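Local coordinates for protein thioredoxin reductase (PDB 4NTD) that catalyses disulfide bond formation in a natural product, as an FAD-containing oxidoreductase linked to holomycin, at residues G30-V35 against R53-L58; V136-L141 against W293-V298; L159-Y164 against V185-L190. All coordinates share one frame; numbering follows the deposited sequence.

Interaction 1: G30-V35 against R53-L58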
loop_
_atom_site.group_PDB
_atom_site.type_symbol
_atom_site.label_atom_id
_atom_site.label_comp_id
_atom_site.label_asym_id
_atom_site.label_seq_id
_atom_site.Cartn_x
_atom_site.Cartn_y
_atom_site.Cartn_z
ATOM N N GLY A 30 19.034 -18.093 14.877
ATOM C CA GLY A 30 17.699 -17.764 15.374
ATOM C C GLY A 30 16.851 -17.165 14.267
ATOM O O GLY A 30 17.362 -16.435 13.415
ATOM N N ILE A 31 15.558 -17.481 14.273
ATOM C CA ILE A 31 14.618 -16.944 13.288
ATOM C C ILE A 31 14.086 -15.610 13.805
ATOM O O ILE A 31 13.668 -15.509 14.963
ATOM C CB ILE A 31 13.455 -17.926 13.030
ATOM C CG1 ILE A 31 13.995 -19.239 12.444
ATOM C CG2 ILE A 31 12.420 -17.312 12.092
ATOM C CD1 ILE A 31 13.052 -20.414 12.599
ATOM N N ASP A 32 14.111 -14.589 12.951
ATOM C CA ASP A 32 13.679 -13.248 13.340
ATOM C C ASP A 32 12.185 -13.042 13.123
ATOM O O ASP A 32 11.503 -12.483 13.984
ATOM C CB ASP A 32 14.461 -12.187 12.566
ATOM C CG ASP A 32 15.931 -12.166 12.930
ATOM O OD1 ASP A 32 16.245 -12.123 14.139
ATOM O OD2 ASP A 32 16.773 -12.184 12.008
ATOM N N VAL A 33 11.682 -13.479 11.970
ATOM C CA VAL A 33 10.275 -13.283 11.620
ATOM C C VAL A 33 9.689 -14.520 10.945
ATOM O O VAL A 33 10.306 -15.099 10.050
ATOM C CB VAL A 33 10.080 -12.081 10.665
ATOM C CG1 VAL A 33 8.602 -11.718 10.560
ATOM C CG2 VAL A 33 10.890 -10.878 11.126
ATOM N N VAL A 34 8.502 -14.921 11.392
ATOM C CA VAL A 34 7.686 -15.878 10.655
ATOM C C VAL A 34 6.517 -15.122 10.032
ATOM O O VAL A 34 5.756 -14.445 10.730
ATOM C CB VAL A 34 7.175 -17.034 11.542
ATOM C CG1 VAL A 34 6.202 -17.917 10.766
ATOM C CG2 VAL A 34 8.342 -17.869 12.045
ATOM N N VAL A 35 6.399 -15.229 8.712
ATOM C CA VAL A 35 5.304 -14.620 7.969
ATOM C C VAL A 35 4.296 -15.723 7.663
ATOM O O VAL A 35 4.627 -16.705 6.995
ATOM C CB VAL A 35 5.804 -13.961 6.666
ATOM C CG1 VAL A 35 4.651 -13.328 5.900
ATOM C CG2 VAL A 35 6.866 -12.914 6.976
ATOM N N ARG A 53 18.343 -8.227 5.970
ATOM C CA ARG A 53 19.197 -9.270 6.548
ATOM C C ARG A 53 18.591 -9.925 7.796
ATOM O O ARG A 53 19.315 -10.451 8.641
ATOM C CB ARG A 53 20.603 -8.726 6.845
ATOM C CG ARG A 53 21.222 -7.965 5.681
ATOM C CD ARG A 53 22.707 -7.719 5.889
ATOM N NE ARG A 53 23.501 -8.922 5.651
ATOM C CZ ARG A 53 24.792 -9.032 5.943
ATOM N NH1 ARG A 53 25.438 -8.014 6.492
ATOM N NH2 ARG A 53 25.438 -10.162 5.690
ATOM N N ARG A 54 17.264 -9.902 7.896
ATOM C CA ARG A 54 16.561 -10.623 8.952
ATOM C C ARG A 54 16.289 -12.031 8.440
ATOM O O ARG A 54 16.022 -12.219 7.251
ATOM C CB ARG A 54 15.243 -9.937 9.314
ATOM C CG ARG A 54 15.396 -8.521 9.845
ATOM C CD ARG A 54 16.154 -8.482 11.162
ATOM N NE ARG A 54 16.231 -7.125 11.694
ATOM C CZ ARG A 54 16.872 -6.776 12.808
ATOM N NH1 ARG A 54 17.512 -7.683 13.543
ATOM N NH2 ARG A 54 16.873 -5.503 13.189
ATOM N N ARG A 55 16.370 -13.012 9.337
ATOM C CA ARG A 55 16.093 -14.397 8.983
ATOM C C ARG A 55 14.584 -14.636 9.004
ATOM O O ARG A 55 13.950 -14.574 10.061
ATOM C CB ARG A 55 16.834 -15.343 9.928
ATOM C CG ARG A 55 18.340 -15.145 9.861
ATOM C CD ARG A 55 18.783 -15.025 8.412
ATOM N NE ARG A 55 19.801 -13.996 8.214
ATOM C CZ ARG A 55 20.009 -13.374 7.058
ATOM N NH1 ARG A 55 19.264 -13.674 6.006
ATOM N NH2 ARG A 55 20.952 -12.450 6.952
ATOM N N VAL A 56 14.024 -14.899 7.824
ATOM C CA VAL A 56 12.580 -15.015 7.633
ATOM C C VAL A 56 12.192 -16.419 7.183
ATOM O O VAL A 56 12.831 -16.993 6.303
ATOM C CB VAL A 56 12.091 -14.008 6.568
ATOM C CG1 VAL A 56 10.590 -14.138 6.328
ATOM C CG2 VAL A 56 12.444 -12.587 6.982
ATOM N N VAL A 57 11.138 -16.956 7.795
ATOM C CA VAL A 57 10.489 -18.173 7.317
ATOM C C VAL A 57 9.038 -17.829 6.987
ATOM O O VAL A 57 8.340 -17.235 7.808
ATOM C CB VAL A 57 10.525 -19.303 8.367
ATOM C CG1 VAL A 57 9.789 -20.538 7.855
ATOM C CG2 VAL A 57 11.961 -19.652 8.730
ATOM N N LEU A 58 8.600 -18.179 5.781
ATOM C CA LEU A 58 7.198 -18.036 5.402
ATOM C C LEU A 58 6.521 -19.394 5.463
ATOM O O LEU A 58 7.079 -20.386 4.995
ATOM C CB LEU A 58 7.058 -17.479 3.986
ATOM C CG LEU A 58 7.649 -16.092 3.734
ATOM C CD1 LEU A 58 9.059 -16.189 3.166
ATOM C CD2 LEU A 58 6.737 -15.293 2.815
HETATM O O HOH W 1 18.643 -10.143 12.857
#
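The first beta-alpha-beta unit of the Rossmann-type FAD-binding fold closes where V33, V34 and V35 lie in parallel register beside V56, V57 and L58, the short strand segments only 12° apart. The backbone ladder alternates sides: V57 N donates to V33 O at 3.0 Å, and V35 N to V57 O at 2.9 Å. One step earlier along the strands R55 O is gripped twice, by D32 N at 2.9 Å and by V33 N at 3.2 Å, so the carbonyl that starts the ladder is held by two consecutive amides.

D32 works at this entrance with its side chain. Its CG stands anti to the carbonyl carbon (chi1 -66°), which brings OD2 to R55 N at 2.8 Å in a nearly straight bond (168° at the hydrogen), met on the anti side of the carboxylate. A short acid suits the place, since it reaches the incoming backbone directly. A water joins the same OD2 to R54 NH1, while the charged groups themselves stay apart; R54 NH1 forms a salt bridge with D327 and NE a hydrogen bond with N320, so D327 probably offsets its charge.

The valines are beta-branched and suit extended strands. I31 CD1 touches V57 CG2 at 4.1 Å on the face that also carries V34, whereas on the reverse face V35 CG2 meets V56 CG1 at 4.0 Å and V35 CB lies against L58 CG.

V33, V56 and L58 turn to helix 40-51, whose end is a Schellman motif with R53 at its C-prime position; V33 also meets L319 of helix 305-338. I31, V34 and V57 face strand 129-132, and strands 134-137 and 100-103 continue the sheet beyond V34 and V56.

Interaction 2: V136-L141 against W293-V298. With FAD (flavin-adenine dinucleotide), chain C.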
loop_
_atom_site.group_PDB
_atom_site.type_symbol
_atom_site.label_atom_id
_atom_site.label_comp_id
_atom_site.label_asym_id
_atom_site.label_seq_id
_atom_site.Cartn_x
_atom_site.Cartn_y
_atom_site.Cartn_z
ATOM N N VAL A 136 4.319 -11.932 11.455
ATOM C CA VAL A 136 3.439 -11.164 10.576
ATOM C C VAL A 136 2.327 -12.101 10.115
ATOM O O VAL A 136 2.601 -13.132 9.498
ATOM C CB VAL A 136 4.184 -10.611 9.341
ATOM C CG1 VAL A 136 3.225 -9.853 8.428
ATOM C CG2 VAL A 136 5.339 -9.716 9.770
ATOM N N VAL A 137 1.082 -11.749 10.429
ATOM C CA VAL A 137 -0.079 -12.532 10.007
ATOM C C VAL A 137 -0.667 -11.892 8.750
ATOM O O VAL A 137 -1.123 -10.747 8.782
ATOM C CB VAL A 137 -1.142 -12.619 11.122
ATOM C CG1 VAL A 137 -2.354 -13.419 10.658
ATOM C CG2 VAL A 137 -0.541 -13.242 12.376
ATOM N N ALA A 138 -0.628 -12.634 7.646
ATOM C CA ALA A 138 -1.119 -12.156 6.353
ATOM C C ALA A 138 -1.947 -13.258 5.698
ATOM O O ALA A 138 -1.694 -13.669 4.567
ATOM C CB ALA A 138 0.049 -11.751 5.467
ATOM N N THR A 139 -2.956 -13.710 6.436
ATOM C CA THR A 139 -3.707 -14.926 6.117
ATOM C C THR A 139 -4.973 -14.704 5.276
ATOM O O THR A 139 -5.698 -15.658 4.978
ATOM C CB THR A 139 -4.108 -15.626 7.424
ATOM O OG1 THR A 139 -4.637 -14.649 8.329
ATOM C CG2 THR A 139 -2.899 -16.292 8.062
ATOM N N GLY A 140 -5.244 -13.456 4.906
ATOM C CA GLY A 140 -6.361 -13.140 4.022
ATOM C C GLY A 140 -7.735 -13.284 4.652
ATOM O O GLY A 140 -7.874 -13.310 5.877
ATOM N N LEU A 141 -8.751 -13.361 3.795
ATOM C CA LEU A 141 -10.130 -13.585 4.228
ATOM C C LEU A 141 -10.813 -14.612 3.334
ATOM O O LEU A 141 -10.375 -14.851 2.205
ATOM C CB LEU A 141 -10.922 -12.268 4.247
ATOM C CG LEU A 141 -11.264 -11.557 2.927
ATOM C CD1 LEU A 141 -12.456 -12.182 2.210
ATOM C CD2 LEU A 141 -11.545 -10.083 3.190
ATOM N N TRP A 293 2.383 -8.250 13.920
ATOM C CA TRP A 293 1.842 -7.411 12.852
ATOM C C TRP A 293 0.788 -8.185 12.061
ATOM O O TRP A 293 0.824 -9.416 12.008
ATOM C CB TRP A 293 2.960 -6.951 11.905
ATOM C CG TRP A 293 3.605 -5.643 12.285
ATOM C CD1 TRP A 293 3.360 -4.424 11.727
ATOM C CD2 TRP A 293 4.600 -5.427 13.295
ATOM N NE1 TRP A 293 4.135 -3.461 12.326
ATOM C CE2 TRP A 293 4.906 -4.049 13.292
ATOM C CE3 TRP A 293 5.265 -6.264 14.201
ATOM C CZ2 TRP A 293 5.844 -3.487 14.160
ATOM C CZ3 TRP A 293 6.198 -5.703 15.066
ATOM C CH2 TRP A 293 6.476 -4.328 15.038
ATOM N N ALA A 294 -0.143 -7.455 11.450
ATOM C CA ALA A 294 -1.161 -8.045 10.580
ATOM C C ALA A 294 -1.355 -7.165 9.349
ATOM O O ALA A 294 -1.489 -5.948 9.479
ATOM C CB ALA A 294 -2.472 -8.205 11.328
ATOM N N VAL A 295 -1.361 -7.776 8.163
ATOM C CA VAL A 295 -1.473 -7.032 6.902
ATOM C C VAL A 295 -2.385 -7.722 5.892
ATOM O O VAL A 295 -2.523 -8.945 5.898
ATOM C CB VAL A 295 -0.095 -6.806 6.234
ATOM C CG1 VAL A 295 0.851 -6.073 7.173
ATOM C CG2 VAL A 295 0.522 -8.120 5.775
ATOM N N GLY A 296 -2.973 -6.920 5.009
ATOM C CA GLY A 296 -3.837 -7.410 3.940
ATOM C C GLY A 296 -5.286 -7.633 4.333
ATOM O O GLY A 296 -5.802 -6.999 5.258
ATOM N N ASN A 297 -5.939 -8.548 3.615
ATOM C CA ASN A 297 -7.363 -8.839 3.806
ATOM C C ASN A 297 -7.734 -9.348 5.204
ATOM O O ASN A 297 -8.903 -9.273 5.582
ATOM C CB ASN A 297 -7.859 -9.868 2.772
ATOM C CG ASN A 297 -8.359 -9.251 1.466
ATOM O OD1 ASN A 297 -8.499 -9.967 0.476
ATOM N ND2 ASN A 297 -8.663 -7.951 1.457
ATOM N N VAL A 298 -6.771 -9.875 5.963
ATOM C CA VAL A 298 -7.058 -10.330 7.333
ATOM C C VAL A 298 -7.488 -9.168 8.241
ATOM O O VAL A 298 -8.207 -9.384 9.214
ATOM C CB VAL A 298 -5.881 -11.129 7.961
ATOM C CG1 VAL A 298 -4.672 -10.241 8.232
ATOM C CG2 VAL A 298 -6.325 -11.833 9.240
HETATM P PA FAD C . -4.219 -13.632 -0.000
HETATM O O1A FAD C . -3.715 -13.200 -1.352
HETATM O O2A FAD C . -5.564 -14.302 0.080
HETATM O O5B FAD C . -3.128 -14.616 0.641
HETATM C C5B FAD C . -3.333 -15.178 1.931
HETATM C C4B FAD C . -2.506 -16.447 2.029
HETATM O O4B FAD C . -2.492 -16.900 3.380
HETATM C C3B FAD C . -3.077 -17.585 1.185
HETATM O O3B FAD C . -2.106 -18.049 0.239
HETATM C C2B FAD C . -3.446 -18.664 2.190
HETATM O O2B FAD C . -3.189 -19.982 1.696
HETATM C C1B FAD C . -2.560 -18.326 3.377
HETATM N N9A FAD C . -3.027 -18.784 4.704
HETATM C C8A FAD C . -4.213 -18.518 5.280
HETATM N N7A FAD C . -4.277 -19.077 6.513
HETATM C C5A FAD C . -3.111 -19.707 6.736
HETATM C C6A FAD C . -2.513 -20.494 7.835
HETATM N N6A FAD C . -3.214 -20.726 8.967
HETATM N N1A FAD C . -1.258 -20.972 7.663
HETATM C C2A FAD C . -0.551 -20.749 6.534
HETATM N N3A FAD C . -1.037 -20.035 5.499
HETATM C C4A FAD C . -2.284 -19.502 5.543
HETATM N N1 FAD C . -7.497 -7.761 -6.344
HETATM C C2 FAD C . -6.864 -7.021 -7.283
HETATM O O2 FAD C . -6.090 -6.122 -6.895
HETATM N N3 FAD C . -7.039 -7.219 -8.602
HETATM C C4 FAD C . -7.856 -8.177 -9.077
HETATM O O4 FAD C . -8.003 -8.335 -10.306
HETATM C C4X FAD C . -8.580 -9.041 -8.114
HETATM N N5 FAD C . -9.425 -10.030 -8.498
HETATM C C5X FAD C . -10.076 -10.782 -7.570
HETATM C C6 FAD C . -10.936 -11.792 -7.991
HETATM C C7 FAD C . -11.617 -12.583 -7.070
HETATM C C7M FAD C . -12.546 -13.671 -7.549
HETATM C C8 FAD C . -11.422 -12.351 -5.616
HETATM C C8M FAD C . -12.156 -13.188 -4.601
HETATM C C9 FAD C . -10.564 -11.344 -5.186
HETATM C C9A FAD C . -9.880 -10.545 -6.107
HETATM N N10 FAD C . -8.997 -9.514 -5.696
HETATM C C10 FAD C . -8.342 -8.758 -6.683
HETATM C "C1'" FAD C . -8.721 -9.204 -4.287
HETATM C "C2'" FAD C . -7.516 -10.025 -3.827
HETATM O "O2'" FAD C . -7.912 -11.395 -3.668
HETATM C "C3'" FAD C . -6.944 -9.508 -2.507
HETATM O "O3'" FAD C . -6.617 -8.120 -2.644
HETATM C "C4'" FAD C . -5.686 -10.255 -2.063
HETATM O "O4'" FAD C . -5.870 -11.674 -2.133
HETATM C "C5'" FAD C . -5.304 -9.903 -0.631
HETATM O "O5'" FAD C . -3.957 -10.311 -0.402
HETATM P P FAD C . -3.504 -10.962 0.993
HETATM O O1P FAD C . -4.126 -10.185 2.120
HETATM O O2P FAD C . -2.008 -11.150 0.928
HETATM O O3P FAD C . -4.254 -12.399 1.046
HETATM O O HOH W 2 -4.081 -10.909 4.803
HETATM O O HOH W 3 -7.641 -12.641 1.206
#
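The amide of N297 is sandwiched: L141 CD2 presses on one face, 3.7 Å from N297 CG, and FAD C5' lies over the other, 3.8 Å from that carbon. At its rim ND2 donates to D300 O, and OD1 accepts from R65. A second flat group, the FAD adenine, has the methyl of T139 on one face, CG2 standing 3.7 Å from C5A, while T139 OG1 is bonded to R262 O.

These loops follow two parallel strands of the FAD-binding Rossmann-type domain, where V137 N donates to W293 O at 2.8 Å, V295 N binds V137 O, and the small A138 CB nestles against V295 CG2 at 3.7 Å. G296 and N297 sit where many related flavoenzymes carry a Gly-Asp pair beside the pyrophosphate. Here N297 N donates to FAD O1P at 2.9 Å. A buried water is held by G140 N, V298 N, V295 O and O1P, knitting both loops to the phosphate. Glycine suits positions 140 and 296 because a CB would collide with FAD O2A and O1P respectively. V298 packs its CG2 against T139 OG1 at 3.4 Å, while L266 of helix 264-269 touches V298, V137 and A294.

Interaction 3: L159-Y164 against V185-L190. With GSH (glutathione), chain B.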
loop_
_atom_site.group_PDB
_atom_site.type_symbol
_atom_site.label_atom_id
_atom_site.label_comp_id
_atom_site.label_asym_id
_atom_site.label_seq_id
_atom_site.Cartn_x
_atom_site.Cartn_y
_atom_site.Cartn_z
ATOM N N LEU A 159 -19.577 -15.276 -12.027
ATOM C CA LEU A 159 -20.206 -14.962 -10.748
ATOM C C LEU A 159 -19.101 -14.303 -9.926
ATOM O O LEU A 159 -18.119 -14.953 -9.560
ATOM C CB LEU A 159 -20.750 -16.224 -10.065
ATOM C CG LEU A 159 -21.645 -16.088 -8.817
ATOM C CD1 LEU A 159 -20.854 -15.690 -7.579
ATOM C CD2 LEU A 159 -22.807 -15.128 -9.036
ATOM N N LEU A 160 -19.254 -13.008 -9.663
ATOM C CA LEU A 160 -18.154 -12.178 -9.175
ATOM C C LEU A 160 -18.575 -11.307 -7.998
ATOM O O LEU A 160 -19.748 -11.258 -7.635
ATOM C CB LEU A 160 -17.649 -11.290 -10.317
ATOM C CG LEU A 160 -17.239 -12.016 -11.604
ATOM C CD1 LEU A 160 -17.053 -11.035 -12.752
ATOM C CD2 LEU A 160 -15.975 -12.833 -11.384
ATOM N N HIS A 161 -17.608 -10.622 -7.397
ATOM C CA HIS A 161 -17.901 -9.663 -6.333
ATOM C C HIS A 161 -17.376 -8.260 -6.638
ATOM O O HIS A 161 -18.141 -7.298 -6.645
ATOM C CB HIS A 161 -17.350 -10.156 -4.989
ATOM C CG HIS A 161 -17.236 -9.079 -3.955
ATOM N ND1 HIS A 161 -16.048 -8.776 -3.327
ATOM C CD2 HIS A 161 -18.156 -8.218 -3.458
ATOM C CE1 HIS A 161 -16.243 -7.784 -2.479
ATOM N NE2 HIS A 161 -17.512 -7.422 -2.543
ATOM N N CYS A 162 -16.080 -8.160 -6.915
ATOM C CA CYS A 162 -15.351 -6.892 -6.833
ATOM C C CYS A 162 -15.453 -6.069 -8.158
ATOM O O CYS A 162 -14.893 -6.466 -9.177
ATOM C CB CYS A 162 -13.921 -7.236 -6.273
ATOM S SG CYS A 162 -12.769 -5.859 -6.453
ATOM N N PRO A 163 -16.185 -4.924 -8.133
ATOM C CA PRO A 163 -16.281 -4.095 -9.342
ATOM C C PRO A 163 -14.970 -3.446 -9.799
ATOM O O PRO A 163 -14.809 -3.180 -10.988
ATOM C CB PRO A 163 -17.300 -3.012 -8.950
ATOM C CG PRO A 163 -18.082 -3.615 -7.838
ATOM C CD PRO A 163 -17.068 -4.399 -7.071
ATOM N N TYR A 164 -14.046 -3.184 -8.879
ATOM C CA TYR A 164 -12.738 -2.642 -9.267
ATOM C C TYR A 164 -11.917 -3.697 -10.005
ATOM O O TYR A 164 -11.227 -3.388 -10.979
ATOM C CB TYR A 164 -11.986 -2.082 -8.051
ATOM C CG TYR A 164 -12.756 -0.951 -7.414
ATOM C CD1 TYR A 164 -12.897 0.261 -8.071
ATOM C CD2 TYR A 164 -13.387 -1.108 -6.185
ATOM C CE1 TYR A 164 -13.625 1.293 -7.518
ATOM C CE2 TYR A 164 -14.120 -0.079 -5.621
ATOM C CZ TYR A 164 -14.231 1.119 -6.296
ATOM O OH TYR A 164 -14.952 2.155 -5.768
ATOM N N VAL A 185 -27.960 -3.793 -2.296
ATOM C CA VAL A 185 -28.508 -2.564 -2.881
ATOM C C VAL A 185 -27.382 -1.600 -3.254
ATOM O O VAL A 185 -27.315 -1.132 -4.391
ATOM C CB VAL A 185 -29.520 -1.865 -1.942
ATOM C CG1 VAL A 185 -29.905 -0.491 -2.480
ATOM C CG2 VAL A 185 -30.768 -2.719 -1.780
ATOM N N ARG A 186 -26.497 -1.313 -2.301
ATOM C CA ARG A 186 -25.355 -0.435 -2.563
ATOM C C ARG A 186 -24.460 -0.997 -3.670
ATOM O O ARG A 186 -23.900 -0.242 -4.466
ATOM C CB ARG A 186 -24.543 -0.182 -1.286
ATOM C CG ARG A 186 -25.223 0.759 -0.299
ATOM C CD ARG A 186 -24.334 1.109 0.890
ATOM N NE ARG A 186 -23.871 2.500 0.861
ATOM C CZ ARG A 186 -22.757 2.939 0.270
ATOM N NH1 ARG A 186 -21.939 2.112 -0.377
ATOM N NH2 ARG A 186 -22.459 4.232 0.325
ATOM N N HIS A 187 -24.345 -2.323 -3.732
ATOM C CA HIS A 187 -23.529 -2.970 -4.763
ATOM C C HIS A 187 -24.099 -2.751 -6.167
ATOM O O HIS A 187 -23.348 -2.501 -7.110
ATOM C CB HIS A 187 -23.373 -4.470 -4.476
ATOM C CG HIS A 187 -22.039 -5.020 -4.866
ATOM N ND1 HIS A 187 -20.858 -4.526 -4.356
ATOM C CD2 HIS A 187 -21.696 -6.028 -5.701
ATOM C CE1 HIS A 187 -19.844 -5.201 -4.866
ATOM N NE2 HIS A 187 -20.326 -6.119 -5.685
ATOM N N ALA A 188 -25.421 -2.839 -6.302
ATOM C CA ALA A 188 -26.079 -2.569 -7.584
ATOM C C ALA A 188 -25.879 -1.116 -8.021
ATOM O O ALA A 188 -25.622 -0.843 -9.197
ATOM C CB ALA A 188 -27.563 -2.899 -7.502
ATOM N N LEU A 189 -25.988 -0.191 -7.070
ATOM C CA LEU A 189 -25.775 1.229 -7.350
ATOM C C LEU A 189 -24.328 1.494 -7.776
ATOM O O LEU A 189 -24.078 2.294 -8.676
ATOM C CB LEU A 189 -26.142 2.079 -6.129
ATOM C CG LEU A 189 -27.611 2.022 -5.694
ATOM C CD1 LEU A 189 -27.792 2.680 -4.336
ATOM C CD2 LEU A 189 -28.516 2.663 -6.736
ATOM N N LEU A 190 -23.385 0.809 -7.134
ATOM C CA LEU A 190 -21.970 0.886 -7.503
ATOM C C LEU A 190 -21.727 0.363 -8.924
ATOM O O LEU A 190 -21.022 0.995 -9.712
ATOM C CB LEU A 190 -21.120 0.109 -6.488
ATOM C CG LEU A 190 -19.616 -0.048 -6.733
ATOM C CD1 LEU A 190 -18.927 1.301 -6.875
ATOM C CD2 LEU A 190 -19.000 -0.849 -5.597
HETATM N N1 GSH B . -16.016 -2.477 0.560
HETATM C CA1 GSH B . -17.062 -1.739 -0.151
HETATM C C1 GSH B . -17.875 -0.954 0.897
HETATM O O11 GSH B . -18.777 -1.592 1.494
HETATM O O12 GSH B . -17.588 0.256 1.078
HETATM C CB1 GSH B . -18.039 -2.665 -0.834
HETATM C CG1 GSH B . -18.113 -2.428 -2.342
HETATM C CD1 GSH B . -16.796 -2.872 -2.974
HETATM O OE1 GSH B . -15.942 -2.058 -3.320
HETATM N N2 GSH B . -16.739 -4.185 -3.211
HETATM C CA2 GSH B . -15.563 -4.844 -3.790
HETATM C C2 GSH B . -14.626 -5.108 -2.688
HETATM O O2 GSH B . -14.921 -5.034 -1.494
HETATM C CB2 GSH B . -14.618 -3.899 -4.535
HETATM S SG2 GSH B . -14.027 -4.285 -6.231
HETATM N N3 GSH B . -13.424 -5.270 -3.207
HETATM C CA3 GSH B . -12.294 -5.324 -2.381
HETATM C C3 GSH B . -11.480 -6.646 -2.397
HETATM O O31 GSH B . -11.711 -7.578 -3.369
HETATM O O32 GSH B . -10.536 -6.837 -1.525
#
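H187 projects its CB from helix 184-191 toward the loop that carries the CPYC redox motif, a CxxC disulfide motif set in the NADPH-binding-type domain, as in thioredoxin reductases. Beyond CB the ring divides. On one branch ND1 lies 4.0 Å from CG1 of glutathione; on the other CD2 passes beside the carbonyl of H161. CE1 then comes 3.6 Å from P163 CD. At the tip NE2 donates to H161 O at 2.7 Å, with the acceptor in the plane of the imidazole, although the bond bends to 145° at the hydrogen. The donor proton is therefore on NE2, and a histidine suits the site because it joins a directed N-H to a compact ring whose edge borders glutathione, with P163 CD close to CE1.

The H161 and H187 rings are nearly parallel, 10° between planes, but slid so far that they barely overlap. An alanine at H187 would probably leave H161 O without its donor and open a gap beside P163 and glutathione, setting the loop ahead of C162 freer to shift.

One turn further along the helix, L190 has its CG anti to the backbone N (chi1 175°), which carries CD2 to P163 CG at 3.7 Å and to CG1 of glutathione. The rigid proline in the first turn of helix 163-166 suits this apolar contact. Y164 extends its ring past the ligand, and its hydroxyl is bonded to N320 of the second subunit, so the pocket lies at the dimer interface; H321 of that subunit also binds the glutathione.

C162, at the N-cap of helix 163-166, is also seen in a disulfide with C165; in its mixed disulfide, C162 SG is bonded to SG2 of glutathione at 2.0 Å.

How the interactions relate
From the N terminus, interaction 1 closes first: strand 31-36, helix 40-51 and strand 56-60 return within a short span. Interaction 2 opens afterwards with 136-141 and closes only at 293-298, spanning 151 residues that include the whole of interaction 3, which closes its own short loop between 159-164 and 185-190. Interactions 1 and 2 share one parallel sheet, where strands 31-36 and 134-137 are neighbours and V34 O lies 3.0 Å from V136 N, a probable hydrogen bond. Interaction 3 belongs to the domain with the second sheet; its nearest atoms are about 7 Å from interaction 2, with no touch; interaction 2 holds the FAD pyrophosphate, interaction 3 lines the glutathione pocket.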